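Local coordinates for OBCA, Oxalate Biosynthetic Component A (Burkholderia glumae, PDB 4NNB), which combines a TIM-barrel-type domain, which holds a magnesium ion and an oxaloacetate ion, with a further region of helices and strands, at residues G60-L64 with A181-C186; F115-W119 with L174-M178; L127-I131 with A162-I167; Q134-W140 with Q155-L159. The contacts are given in a common frame with arbitrary orientation. Residue numbers count along the deposited sequence, not the author numbering.

Overall arrangement
The four contacts illustrate how one small alpha/beta unit is held together by different chemistry in different places. All lie in the N-terminal family region, and none of their residues lines the magnesium or oxaloacetate site. Contact 1, partly buried, is a backbone-bonded strand pair. Its strand 62-66 also pairs with strand 155-159, which contact 4 joins to the end of helix 125-137 through buried aromatic and polar groups. Contact 3 uses the same helix against helix 161-170, with an aliphatic interior and an exposed arginine. Contact 2 is buried and lacks hydrogen bonds between its segments; Leu174 and Met178 there touch Ile167 of contact 3, so the helical packing is continuous.

Contact 1: G60-L64 with A181-C186; sequences GGRLL and AGWIAC
An antiparallel beta pairing at one side of a three-stranded sheet joins Gly60-Leu64 to Ala181-Cys186; Trp183, Leu64 and Cys186 lose the most surface to the contact. Leu63 and Ile184 form the hydrogen-bonded pair, with Leu63 N to Ile184 O at 2.8 Å and Ile184 N to Leu63 O at 2.9 Å; Arg62 and Ala185 form the adjoining non-hydrogen-bonded pair, their CA atoms 4.7 Å apart. Cys186 extends the pairing, its N donating to Gly61 O at 2.9 Å and its O accepting from Gly60 N at 3.0 Å. Side chains of Arg62 and Ala185 share one face of the sheet, those of Leu63 and Ile184 the other. With chi1 at m, Cys186 brings SG to 3.4 Å from Leu63 CB. The helix before Trp183 stops in a Schellman motif at Gly182, whose phi of 115° turns the chain into the pairing. Trp183 follows with chi1 m and chi2 88°, and Leu64 is t,p, with its CA 4.6 Å from that of Trp183. Arg62 (m,m,t) folds back so that NH1 bonds Gly61 O at 2.9 Å, while NE makes a salt bridge to Glu179 in helix 172-180. On its other edge, strand 62-66 bonds strand 155-159. Leu64 CB makes a CH-pi contact with Trp183, standing 3.5 Å from the centroid of the six-membered ring, 4° off its normal.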
loop_
_atom_site.group_PDB
_atom_site.type_symbol
_atom_site.label_atom_id
_atom_site.label_comp_id
_atom_site.label_asym_id
_atom_site.label_seq_id
_atom_site.Cartn_x
_atom_site.Cartn_y
_atom_site.Cartn_z
ATOM N N GLY A 60 7.820 -13.591 -27.543
ATOM C CA GLY A 60 9.125 -13.047 -27.211
ATOM C C GLY A 60 9.457 -12.985 -25.727
ATOM O O GLY A 60 10.537 -12.525 -25.350
ATOM N N GLY A 61 8.539 -13.444 -24.883
ATOM C CA GLY A 61 8.773 -13.454 -23.446
ATOM C C GLY A 61 9.707 -14.590 -23.079
ATOM O O GLY A 61 10.047 -15.406 -23.939
ATOM N N ARG A 62 10.145 -14.633 -21.820
ATOM C CA ARG A 62 10.874 -15.790 -21.309
ATOM C C ARG A 62 10.172 -16.342 -20.069
ATOM O O ARG A 62 9.642 -15.580 -19.244
ATOM C CB ARG A 62 12.339 -15.452 -20.991
ATOM C CG ARG A 62 13.194 -15.036 -22.186
ATOM C CD ARG A 62 13.462 -16.206 -23.136
ATOM N NE ARG A 62 14.262 -15.801 -24.291
ATOM C CZ ARG A 62 13.782 -15.184 -25.369
ATOM N NH1 ARG A 62 12.490 -14.877 -25.463
ATOM N NH2 ARG A 62 14.599 -14.869 -26.365
ATOM N N LEU A 63 10.159 -17.668 -19.954
ATOM C CA LEU A 63 9.504 -18.339 -18.834
ATOM C C LEU A 63 10.490 -19.259 -18.151
ATOM O O LEU A 63 11.146 -20.073 -18.810
ATOM C CB LEU A 63 8.294 -19.153 -19.317
ATOM C CG LEU A 63 7.617 -20.089 -18.301
ATOM C CD1 LEU A 63 6.884 -19.300 -17.218
ATOM C CD2 LEU A 63 6.654 -21.056 -18.989
ATOM N N LEU A 64 10.623 -19.104 -16.838
ATOM C CA LEU A 64 11.380 -20.043 -16.030
ATOM C C LEU A 64 10.375 -20.916 -15.284
ATOM O O LEU A 64 9.622 -20.425 -14.429
ATOM C CB LEU A 64 12.297 -19.306 -15.034
ATOM C CG LEU A 64 13.173 -20.220 -14.162
ATOM C CD1 LEU A 64 14.050 -21.121 -15.053
ATOM C CD2 LEU A 64 14.023 -19.424 -13.154
ATOM N N ALA A 181 20.268 -20.843 -18.118
ATOM C CA ALA A 181 19.733 -21.092 -16.782
ATOM C C ALA A 181 18.313 -21.664 -16.841
ATOM O O ALA A 181 17.749 -22.046 -15.815
ATOM C CB ALA A 181 19.769 -19.816 -15.942
ATOM N N GLY A 182 17.725 -21.710 -18.032
ATOM C CA GLY A 182 16.421 -22.336 -18.183
ATOM C C GLY A 182 15.291 -21.415 -18.587
ATOM O O GLY A 182 14.155 -21.869 -18.750
ATOM N N TRP A 183 15.577 -20.126 -18.748
ATOM C CA TRP A 183 14.551 -19.211 -19.238
ATOM C C TRP A 183 14.243 -19.551 -20.697
ATOM O O TRP A 183 15.132 -19.510 -21.553
ATOM C CB TRP A 183 14.984 -17.748 -19.088
ATOM C CG TRP A 183 15.064 -17.302 -17.648
ATOM C CD1 TRP A 183 16.137 -17.403 -16.810
ATOM C CD2 TRP A 183 14.017 -16.684 -16.886
ATOM N NE1 TRP A 183 15.819 -16.884 -15.575
ATOM C CE2 TRP A 183 14.523 -16.440 -15.599
ATOM C CE3 TRP A 183 12.700 -16.316 -17.173
ATOM C CZ2 TRP A 183 13.747 -15.847 -14.591
ATOM C CZ3 TRP A 183 11.932 -15.732 -16.174
ATOM C CH2 TRP A 183 12.456 -15.502 -14.905
ATOM N N ILE A 184 12.989 -19.890 -20.978
ATOM C CA ILE A 184 12.621 -20.379 -22.310
ATOM C C ILE A 184 11.731 -19.385 -23.052
ATOM O O ILE A 184 10.827 -18.779 -22.466
ATOM C CB ILE A 184 11.943 -21.773 -22.226
ATOM C CG1 ILE A 184 12.934 -22.799 -21.674
ATOM C CG2 ILE A 184 11.449 -22.236 -23.579
ATOM C CD1 ILE A 184 12.480 -24.235 -21.852
ATOM N N ALA A 185 12.011 -19.214 -24.340
ATOM C CA ALA A 185 11.229 -18.348 -25.224
ATOM C C ALA A 185 9.743 -18.717 -25.241
ATOM O O ALA A 185 9.389 -19.894 -25.290
ATOM C CB ALA A 185 11.804 -18.399 -26.638
ATOM N N CYS A 186 8.876 -17.708 -25.217
ATOM C CA CYS A 186 7.441 -17.952 -25.156
ATOM C C CYS A 186 6.691 -17.467 -26.394
ATOM O O CYS A 186 7.091 -16.504 -27.049
ATOM C CB CYS A 186 6.838 -17.283 -23.921
ATOM S SG CYS A 186 7.273 -18.077 -22.373
#

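Contact 2: F115-W119 with L174-M178; sequences FPKPW and LLKNM
Phe115 is extended (phi/psi -141/89°), Pro116 takes the N-cap position at -57/145°, and Lys117-Trp119 open a helix; Leu174-Met178 is helical throughout. This is the packing of a helix start against a helix flank, fastened by a Met-aromatic contact and a CH-pi contact. Trp119 N bonds Pro116 O at 3.0 Å in the first turn, and Met178 N bonds Leu174 O at 2.8 Å in the partner. The register runs in opposite senses: Trp119 lies nearest Leu174, with CA atoms 6.4 Å apart, and Phe115 nearest Met178, at 8.6 Å. No hydrogen bond links the segments; they meet through apolar, CH-pi and sulfur-aromatic contacts. Trp119 (chi1 m, chi2 12°) points toward the other helix and buries the largest area of any residue here. Its CE3 touches Leu174 CD1 at 3.5 Å, Leu174 being t,p, and its CZ3 is 4.3 Å from Met178 CG. Asn177, with chi1 m, lays its CB over one face of the indole, 3.8 Å from the six-membered ring centroid and 23° off the normal. The CA-to-CB bond of Phe115 points sideways, but a chi1 of -133°, between wells, swings the ring to the partner, CE2 lying 4.2 Å from Leu174 CD1. Leu174 and Met178 also pack on Ile167 of helix 161-170. Met178 (m,t,p) places SD at the edge of the Phe115 ring, 5.0 Å from its centroid and 3.8 Å from CZ.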
loop_
_atom_site.group_PDB
_atom_site.type_symbol
_atom_site.label_atom_id
_atom_site.label_comp_id
_atom_site.label_asym_id
_atom_site.label_seq_id
_atom_site.Cartn_x
_atom_site.Cartn_y
_atom_site.Cartn_z
ATOM N N PHE A 115 19.939 -15.172 -9.746
ATOM C CA PHE A 115 20.262 -14.067 -10.621
ATOM C C PHE A 115 21.405 -13.337 -9.952
ATOM O O PHE A 115 21.178 -12.430 -9.146
ATOM C CB PHE A 115 19.063 -13.149 -10.777
ATOM C CG PHE A 115 18.774 -12.768 -12.189
ATOM C CD1 PHE A 115 17.868 -13.495 -12.941
ATOM C CD2 PHE A 115 19.393 -11.674 -12.762
ATOM C CE1 PHE A 115 17.595 -13.147 -14.249
ATOM C CE2 PHE A 115 19.119 -11.312 -14.074
ATOM C CZ PHE A 115 18.219 -12.054 -14.817
ATOM N N PRO A 116 22.639 -13.759 -10.263
ATOM C CA PRO A 116 23.844 -13.230 -9.625
ATOM C C PRO A 116 23.932 -11.727 -9.784
ATOM O O PRO A 116 23.533 -11.185 -10.809
ATOM C CB PRO A 116 24.980 -13.905 -10.400
ATOM C CG PRO A 116 24.376 -15.153 -10.960
ATOM C CD PRO A 116 22.949 -14.790 -11.273
ATOM N N LYS A 117 24.461 -11.068 -8.764
ATOM C CA LYS A 117 24.659 -9.623 -8.807
ATOM C C LYS A 117 25.377 -9.093 -10.067
ATOM O O LYS A 117 24.934 -8.094 -10.643
ATOM C CB LYS A 117 25.367 -9.147 -7.536
ATOM C CG LYS A 117 25.663 -7.649 -7.511
ATOM C CD LYS A 117 26.113 -7.236 -6.114
ATOM C CE LYS A 117 26.450 -5.760 -6.039
ATOM N NZ LYS A 117 26.231 -5.236 -4.652
ATOM N N PRO A 118 26.476 -9.749 -10.501
ATOM C CA PRO A 118 27.123 -9.239 -11.723
ATOM C C PRO A 118 26.225 -9.250 -12.969
ATOM O O PRO A 118 26.463 -8.443 -13.874
ATOM C CB PRO A 118 28.317 -10.186 -11.924
ATOM C CG PRO A 118 28.574 -10.789 -10.578
ATOM C CD PRO A 118 27.217 -10.885 -9.919
ATOM N N TRP A 119 25.223 -10.122 -13.030
ATOM C CA TRP A 119 24.312 -10.098 -14.172
ATOM C C TRP A 119 23.514 -8.808 -14.196
ATOM O O TRP A 119 23.360 -8.174 -15.242
ATOM C CB TRP A 119 23.336 -11.266 -14.137
ATOM C CG TRP A 119 23.946 -12.585 -14.406
ATOM C CD1 TRP A 119 25.282 -12.884 -14.457
ATOM C CD2 TRP A 119 23.251 -13.805 -14.658
ATOM N NE1 TRP A 119 25.451 -14.217 -14.720
ATOM C CE2 TRP A 119 24.223 -14.805 -14.844
ATOM C CE3 TRP A 119 21.899 -14.152 -14.728
ATOM C CZ2 TRP A 119 23.883 -16.129 -15.105
ATOM C CZ3 TRP A 119 21.567 -15.463 -14.990
ATOM C CH2 TRP A 119 22.555 -16.437 -15.180
ATOM N N LEU A 174 23.644 -11.505 -21.266
ATOM C CA LEU A 174 22.776 -11.800 -20.124
ATOM C C LEU A 174 21.613 -12.676 -20.588
ATOM O O LEU A 174 21.264 -13.660 -19.930
ATOM C CB LEU A 174 22.264 -10.516 -19.451
ATOM C CG LEU A 174 21.221 -10.773 -18.351
ATOM C CD1 LEU A 174 21.756 -11.771 -17.329
ATOM C CD2 LEU A 174 20.794 -9.472 -17.676
ATOM N N LEU A 175 21.022 -12.325 -21.728
ATOM C CA LEU A 175 19.920 -13.123 -22.268
ATOM C C LEU A 175 20.378 -14.562 -22.483
ATOM O O LEU A 175 19.676 -15.513 -22.109
ATOM C CB LEU A 175 19.364 -12.504 -23.555
ATOM C CG LEU A 175 18.095 -13.145 -24.139
ATOM C CD1 LEU A 175 17.077 -13.498 -23.047
ATOM C CD2 LEU A 175 17.450 -12.239 -25.198
ATOM N N LYS A 176 21.578 -14.724 -23.043
ATOM C CA LYS A 176 22.145 -16.055 -23.210
ATOM C C LYS A 176 22.358 -16.776 -21.872
ATOM O O LYS A 176 22.001 -17.946 -21.743
ATOM C CB LYS A 176 23.444 -16.012 -24.037
ATOM C CG LYS A 176 23.206 -15.791 -25.546
ATOM C CD LYS A 176 22.388 -16.949 -26.137
ATOM C CE LYS A 176 22.235 -16.851 -27.655
ATOM N NZ LYS A 176 21.938 -18.202 -28.253
ATOM N N ASN A 177 22.945 -16.093 -20.890
ATOM C CA ASN A 177 23.096 -16.680 -19.555
ATOM C C ASN A 177 21.745 -17.125 -18.982
ATOM O O ASN A 177 21.636 -18.168 -18.327
ATOM C CB ASN A 177 23.715 -15.679 -18.578
ATOM C CG ASN A 177 25.168 -15.352 -18.898
ATOM O OD1 ASN A 177 25.799 -16.000 -19.735
ATOM N ND2 ASN A 177 25.704 -14.338 -18.220
ATOM N N MET A 178 20.723 -16.316 -19.224
ATOM C CA MET A 178 19.384 -16.629 -18.736
ATOM C C MET A 178 18.832 -17.881 -19.417
ATOM O O MET A 178 18.263 -18.767 -18.766
ATOM C CB MET A 178 18.450 -15.433 -18.965
ATOM C CG MET A 178 18.698 -14.267 -17.999
ATOM S SD MET A 178 17.795 -12.778 -18.472
ATOM C CE MET A 178 16.096 -13.349 -18.365
#

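Contact 3: L127-I131 with A162-I167; sequences LARRI and ALIEAI
Helix 125-137 (here Leu127-Ile131) and helix 161-170 (Ala162-Ile167) pack as a roughly antiparallel pair, their short axes 11.0 Å apart at closest approach with a signed crossing angle of -142°. Along the first, Leu127 (t,p) points toward the partner, its CA 7.5 Å from that of Ala166; CD1 meets Leu163 CD1 at 3.6 Å, and CD2 lies 3.5 Å from Ala166 O. Three residues on, Arg130, exposed, reaches across to the partner helix: with chi1 -94°, between wells, then t and p, its guanidinium takes Leu163 CD1 over one face, NE to CD1 being 3.8 Å, and NH2 lies 3.7 Å from Leu163 N without a hydrogen bond. Arg130 thus adds its flat surface to an aliphatic seam. Ile131, one turn after Leu127 and with its CA 7.9 Å from that of Leu163, completes the buried side. Beyond the pair, Ile167 also packs on Leu174 and Met178 of helix 172-180. Ile131 (m,t) sets CG1 4.2 Å from Leu163 CD1 and CD1 3.8 Å from Ile167 CD1.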
loop_
_atom_site.group_PDB
_atom_site.type_symbol
_atom_site.label_atom_id
_atom_site.label_comp_id
_atom_site.label_asym_id
_atom_site.label_seq_id
_atom_site.Cartn_x
_atom_site.Cartn_y
_atom_site.Cartn_z
ATOM N N LEU A 127 16.933 -0.617 -15.875
ATOM C CA LEU A 127 16.636 -1.975 -16.324
ATOM C C LEU A 127 16.786 -2.966 -15.159
ATOM O O LEU A 127 15.935 -3.833 -14.955
ATOM C CB LEU A 127 17.538 -2.364 -17.507
ATOM C CG LEU A 127 17.184 -3.707 -18.161
ATOM C CD1 LEU A 127 15.674 -3.860 -18.282
ATOM C CD2 LEU A 127 17.836 -3.865 -19.532
ATOM N N ALA A 128 17.861 -2.824 -14.394
ATOM C CA ALA A 128 18.069 -3.666 -13.219
ATOM C C ALA A 128 16.906 -3.554 -12.214
ATOM O O ALA A 128 16.442 -4.569 -11.696
ATOM C CB ALA A 128 19.403 -3.341 -12.552
ATOM N N ARG A 129 16.434 -2.332 -11.955
ATOM C CA ARG A 129 15.305 -2.121 -11.041
ATOM C C ARG A 129 14.059 -2.838 -11.539
ATOM O O ARG A 129 13.343 -3.454 -10.759
ATOM C CB ARG A 129 14.980 -0.628 -10.870
ATOM C CG ARG A 129 15.978 0.163 -10.067
ATOM C CD ARG A 129 15.481 1.586 -9.733
ATOM N NE ARG A 129 16.604 2.441 -9.354
ATOM C CZ ARG A 129 17.011 3.511 -10.037
ATOM N NH1 ARG A 129 16.372 3.901 -11.137
ATOM N NH2 ARG A 129 18.058 4.200 -9.607
ATOM N N ARG A 130 13.799 -2.745 -12.839
ATOM C CA ARG A 130 12.651 -3.416 -13.436
ATOM C C ARG A 130 12.685 -4.914 -13.174
ATOM O O ARG A 130 11.669 -5.513 -12.808
ATOM C CB ARG A 130 12.617 -3.190 -14.951
ATOM C CG ARG A 130 11.773 -2.012 -15.408
ATOM C CD ARG A 130 11.875 -1.843 -16.925
ATOM N NE ARG A 130 10.861 -2.605 -17.652
ATOM C CZ ARG A 130 10.822 -2.723 -18.976
ATOM N NH1 ARG A 130 11.754 -2.137 -19.722
ATOM N NH2 ARG A 130 9.855 -3.427 -19.558
ATOM N N ILE A 131 13.853 -5.519 -13.384
ATOM C CA ILE A 131 14.009 -6.959 -13.201
ATOM C C ILE A 131 13.886 -7.319 -11.725
ATOM O O ILE A 131 13.164 -8.261 -11.364
ATOM C CB ILE A 131 15.366 -7.456 -13.738
ATOM C CG1 ILE A 131 15.444 -7.219 -15.248
ATOM C CG2 ILE A 131 15.548 -8.928 -13.439
ATOM C CD1 ILE A 131 16.806 -7.477 -15.841
ATOM N N ALA A 162 8.767 -6.947 -23.807
ATOM C CA ALA A 162 9.396 -5.629 -23.681
ATOM C C ALA A 162 10.589 -5.629 -22.719
ATOM O O ALA A 162 11.575 -4.919 -22.935
ATOM C CB ALA A 162 8.375 -4.587 -23.264
ATOM N N LEU A 163 10.495 -6.417 -21.653
ATOM C CA LEU A 163 11.618 -6.558 -20.733
ATOM C C LEU A 163 12.741 -7.355 -21.395
ATOM O O LEU A 163 13.911 -6.992 -21.299
ATOM C CB LEU A 163 11.171 -7.241 -19.442
ATOM C CG LEU A 163 12.215 -7.259 -18.325
ATOM C CD1 LEU A 163 12.707 -5.847 -18.072
ATOM C CD2 LEU A 163 11.609 -7.840 -17.053
ATOM N N ILE A 164 12.377 -8.443 -22.069
ATOM C CA ILE A 164 13.356 -9.313 -22.709
ATOM C C ILE A 164 14.083 -8.573 -23.828
ATOM O O ILE A 164 15.300 -8.714 -24.001
ATOM C CB ILE A 164 12.695 -10.591 -23.244
ATOM C CG1 ILE A 164 12.156 -11.421 -22.078
ATOM C CG2 ILE A 164 13.681 -11.406 -24.058
ATOM C CD1 ILE A 164 13.196 -11.656 -20.970
ATOM N N GLU A 165 13.325 -7.777 -24.577
ATOM C CA GLU A 165 13.887 -6.954 -25.641
ATOM C C GLU A 165 14.879 -5.935 -25.092
ATOM O O GLU A 165 15.936 -5.715 -25.680
ATOM C CB GLU A 165 12.767 -6.281 -26.447
ATOM C CG GLU A 165 12.042 -7.267 -27.356
ATOM C CD GLU A 165 10.664 -6.805 -27.783
ATOM O OE1 GLU A 165 10.245 -5.684 -27.410
ATOM O OE2 GLU A 165 9.994 -7.585 -28.490
ATOM N N ALA A 166 14.563 -5.336 -23.948
ATOM C CA ALA A 166 15.473 -4.360 -23.353
ATOM C C ALA A 166 16.762 -5.020 -22.849
ATOM O O ALA A 166 17.848 -4.443 -22.955
ATOM C CB ALA A 166 14.787 -3.579 -22.245
ATOM N N ILE A 167 16.642 -6.228 -22.308
ATOM C CA ILE A 167 17.812 -6.986 -21.877
ATOM C C ILE A 167 18.679 -7.325 -23.098
ATOM O O ILE A 167 19.903 -7.175 -23.083
ATOM C CB ILE A 167 17.393 -8.302 -21.165
ATOM C CG1 ILE A 167 16.677 -8.006 -19.841
ATOM C CG2 ILE A 167 18.604 -9.231 -20.958
ATOM C CD1 ILE A 167 16.090 -9.247 -19.182
#

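Contact 4: Q134-W140 with Q155-L159; sequences QLTTYGW and QHHYL
Trp140, with chi1 m, turns NE1 to His157 ND1 and donates to it at 3.0 Å, while NE2 of the same imidazole bonds Pro22 O, so the histidine links the helix end to a second part of the chain. Tyr138 OH lies 3.1 Å from Tyr158 O, but its strongest partner is Trp191 NE1, and Gln192 O is also within bonding reach. Gln155-Leu159 is an extended strand, with Tyr138 nearest His157 (CA atoms 7.0 Å apart) and Gln134 nearest Leu159 (7.9 Å). Together Tyr138, Trp140 and His157 make an aromatic cluster. His157, also m, sets its ring face against Tyr138 CB, 3.8 Å from the centroid and 6° off the normal; the two rings, at 20°, barely overlap, centroids 4.9 Å apart. Helix 125-137 ends in a Schellman motif: Gly139 (phi 88°) bonds Thr136 O through N at 3.2 Å, and Trp140 N bonds Leu135 O at 2.9 Å. Leu159 (m,t) sets CD2 3.8 Å from Gln134 CG and 4.1 Å from Leu135 CD2. Trp140 and Leu135 also pack on Leu148, and strand 155-159 pairs with strand 62-66, so the end of helix 125-137 rests on the edge strand of the three-stranded sheet.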
loop_
_atom_site.group_PDB
_atom_site.type_symbol
_atom_site.label_atom_id
_atom_site.label_comp_id
_atom_site.label_asym_id
_atom_site.label_seq_id
_atom_site.Cartn_x
_atom_site.Cartn_y
_atom_site.Cartn_z
ATOM N N GLN A 134 10.299 -7.003 -10.614
ATOM C CA GLN A 134 9.462 -8.066 -11.152
ATOM C C GLN A 134 9.692 -9.391 -10.419
ATOM O O GLN A 134 8.738 -10.060 -10.016
ATOM C CB GLN A 134 9.689 -8.251 -12.650
ATOM C CG GLN A 134 8.694 -9.228 -13.255
ATOM C CD GLN A 134 7.265 -8.752 -13.113
ATOM O OE1 GLN A 134 6.852 -7.791 -13.766
ATOM N NE2 GLN A 134 6.503 -9.410 -12.243
ATOM N N LEU A 135 10.954 -9.767 -10.253
ATOM C CA LEU A 135 11.275 -11.041 -9.617
ATOM C C LEU A 135 10.962 -11.056 -8.117
ATOM O O LEU A 135 10.531 -12.075 -7.586
ATOM C CB LEU A 135 12.734 -11.438 -9.888
ATOM C CG LEU A 135 13.064 -11.822 -11.342
ATOM C CD1 LEU A 135 14.500 -12.319 -11.471
ATOM C CD2 LEU A 135 12.098 -12.865 -11.877
ATOM N N THR A 136 11.173 -9.937 -7.427
ATOM C CA THR A 136 10.797 -9.889 -6.010
ATOM C C THR A 136 9.276 -9.832 -5.825
ATOM O O THR A 136 8.777 -10.217 -4.766
ATOM C CB THR A 136 11.504 -8.766 -5.199
ATOM O OG1 THR A 136 11.246 -7.486 -5.791
ATOM C CG2 THR A 136 13.014 -9.010 -5.128
ATOM N N THR A 137 8.553 -9.366 -6.847
ATOM C CA THR A 137 7.089 -9.462 -6.867
ATOM C C THR A 137 6.698 -10.934 -6.951
ATOM O O THR A 137 5.682 -11.354 -6.398
ATOM C CB THR A 137 6.473 -8.698 -8.067
ATOM O OG1 THR A 137 6.780 -7.304 -7.959
ATOM C CG2 THR A 137 4.950 -8.862 -8.119
ATOM N N TYR A 138 7.527 -11.718 -7.637
ATOM C CA TYR A 138 7.296 -13.147 -7.782
ATOM C C TYR A 138 7.863 -13.954 -6.602
ATOM O O TYR A 138 7.917 -15.180 -6.658
ATOM C CB TYR A 138 7.918 -13.648 -9.089
ATOM C CG TYR A 138 7.178 -13.268 -10.355
ATOM C CD1 TYR A 138 5.869 -12.799 -10.330
ATOM C CD2 TYR A 138 7.807 -13.383 -11.592
ATOM C CE1 TYR A 138 5.210 -12.468 -11.513
ATOM C CE2 TYR A 138 7.172 -13.057 -12.754
ATOM C CZ TYR A 138 5.882 -12.610 -12.723
ATOM O OH TYR A 138 5.275 -12.295 -13.912
ATOM N N GLY A 139 8.306 -13.267 -5.548
ATOM C CA GLY A 139 8.769 -13.936 -4.343
ATOM C C GLY A 139 10.240 -14.321 -4.315
ATOM O O GLY A 139 10.687 -15.021 -3.397
ATOM N N TRP A 140 11.003 -13.895 -5.318
ATOM C CA TRP A 140 12.457 -14.067 -5.238
ATOM C C TRP A 140 12.946 -13.112 -4.168
ATOM O O TRP A 140 12.308 -12.090 -3.912
ATOM C CB TRP A 140 13.141 -13.703 -6.559
ATOM C CG TRP A 140 12.854 -14.604 -7.727
ATOM C CD1 TRP A 140 11.625 -14.979 -8.197
ATOM C CD2 TRP A 140 13.820 -15.184 -8.625
ATOM N NE1 TRP A 140 11.770 -15.774 -9.319
ATOM C CE2 TRP A 140 13.106 -15.914 -9.596
ATOM C CE3 TRP A 140 15.218 -15.164 -8.685
ATOM C CZ2 TRP A 140 13.750 -16.624 -10.627
ATOM C CZ3 TRP A 140 15.857 -15.866 -9.710
ATOM C CH2 TRP A 140 15.121 -16.582 -10.664
ATOM N N GLN A 155 8.026 -23.395 -9.623
ATOM C CA GLN A 155 7.781 -22.001 -9.991
ATOM C C GLN A 155 7.326 -21.918 -11.442
ATOM O O GLN A 155 7.594 -22.811 -12.251
ATOM C CB GLN A 155 9.045 -21.140 -9.820
ATOM C CG GLN A 155 10.068 -21.351 -10.926
ATOM C CD GLN A 155 11.443 -20.808 -10.595
ATOM O OE1 GLN A 155 12.412 -21.562 -10.504
ATOM N NE2 GLN A 155 11.537 -19.495 -10.431
ATOM N N HIS A 156 6.649 -20.825 -11.764
ATOM C CA HIS A 156 6.212 -20.563 -13.113
ATOM C C HIS A 156 6.295 -19.059 -13.289
ATOM O O HIS A 156 5.294 -18.347 -13.149
ATOM C CB HIS A 156 4.777 -21.053 -13.295
ATOM C CG HIS A 156 4.344 -21.122 -14.723
ATOM N ND1 HIS A 156 3.811 -20.044 -15.390
ATOM C CD2 HIS A 156 4.378 -22.145 -15.610
ATOM C CE1 HIS A 156 3.532 -20.399 -16.636
ATOM N NE2 HIS A 156 3.871 -21.663 -16.793
ATOM N N HIS A 157 7.500 -18.578 -13.585
ATOM C CA HIS A 157 7.780 -17.148 -13.566
ATOM C C HIS A 157 8.154 -16.607 -14.941
ATOM O O HIS A 157 9.112 -17.076 -15.568
ATOM C CB HIS A 157 8.867 -16.834 -12.529
ATOM C CG HIS A 157 8.433 -17.083 -11.117
ATOM N ND1 HIS A 157 9.324 -17.260 -10.082
ATOM C CD2 HIS A 157 7.196 -17.177 -10.573
ATOM C CE1 HIS A 157 8.655 -17.460 -8.960
ATOM N NE2 HIS A 157 7.363 -17.415 -9.230
ATOM N N TYR A 158 7.391 -15.606 -15.385
ATOM C CA TYR A 158 7.471 -15.083 -16.749
ATOM C C TYR A 158 7.921 -13.615 -16.820
ATOM O O TYR A 158 7.479 -12.776 -16.036
ATOM C CB TYR A 158 6.100 -15.256 -17.419
ATOM C CG TYR A 158 5.937 -14.629 -18.792
ATOM C CD1 TYR A 158 5.495 -13.321 -18.935
ATOM C CD2 TYR A 158 6.193 -15.361 -19.943
ATOM C CE1 TYR A 158 5.328 -12.754 -20.184
ATOM C CE2 TYR A 158 6.034 -14.806 -21.200
ATOM C CZ TYR A 158 5.601 -13.505 -21.316
ATOM O OH TYR A 158 5.439 -12.953 -22.568
ATOM N N LEU A 159 8.792 -13.315 -17.778
ATOM C CA LEU A 159 9.183 -11.941 -18.077
ATOM C C LEU A 159 8.638 -11.582 -19.473
ATOM O O LEU A 159 8.792 -12.359 -20.406
ATOM C CB LEU A 159 10.709 -11.813 -18.041
ATOM C CG LEU A 159 11.373 -12.247 -16.729
ATOM C CD1 LEU A 159 12.893 -12.129 -16.792
ATOM C CD2 LEU A 159 10.820 -11.450 -15.545
#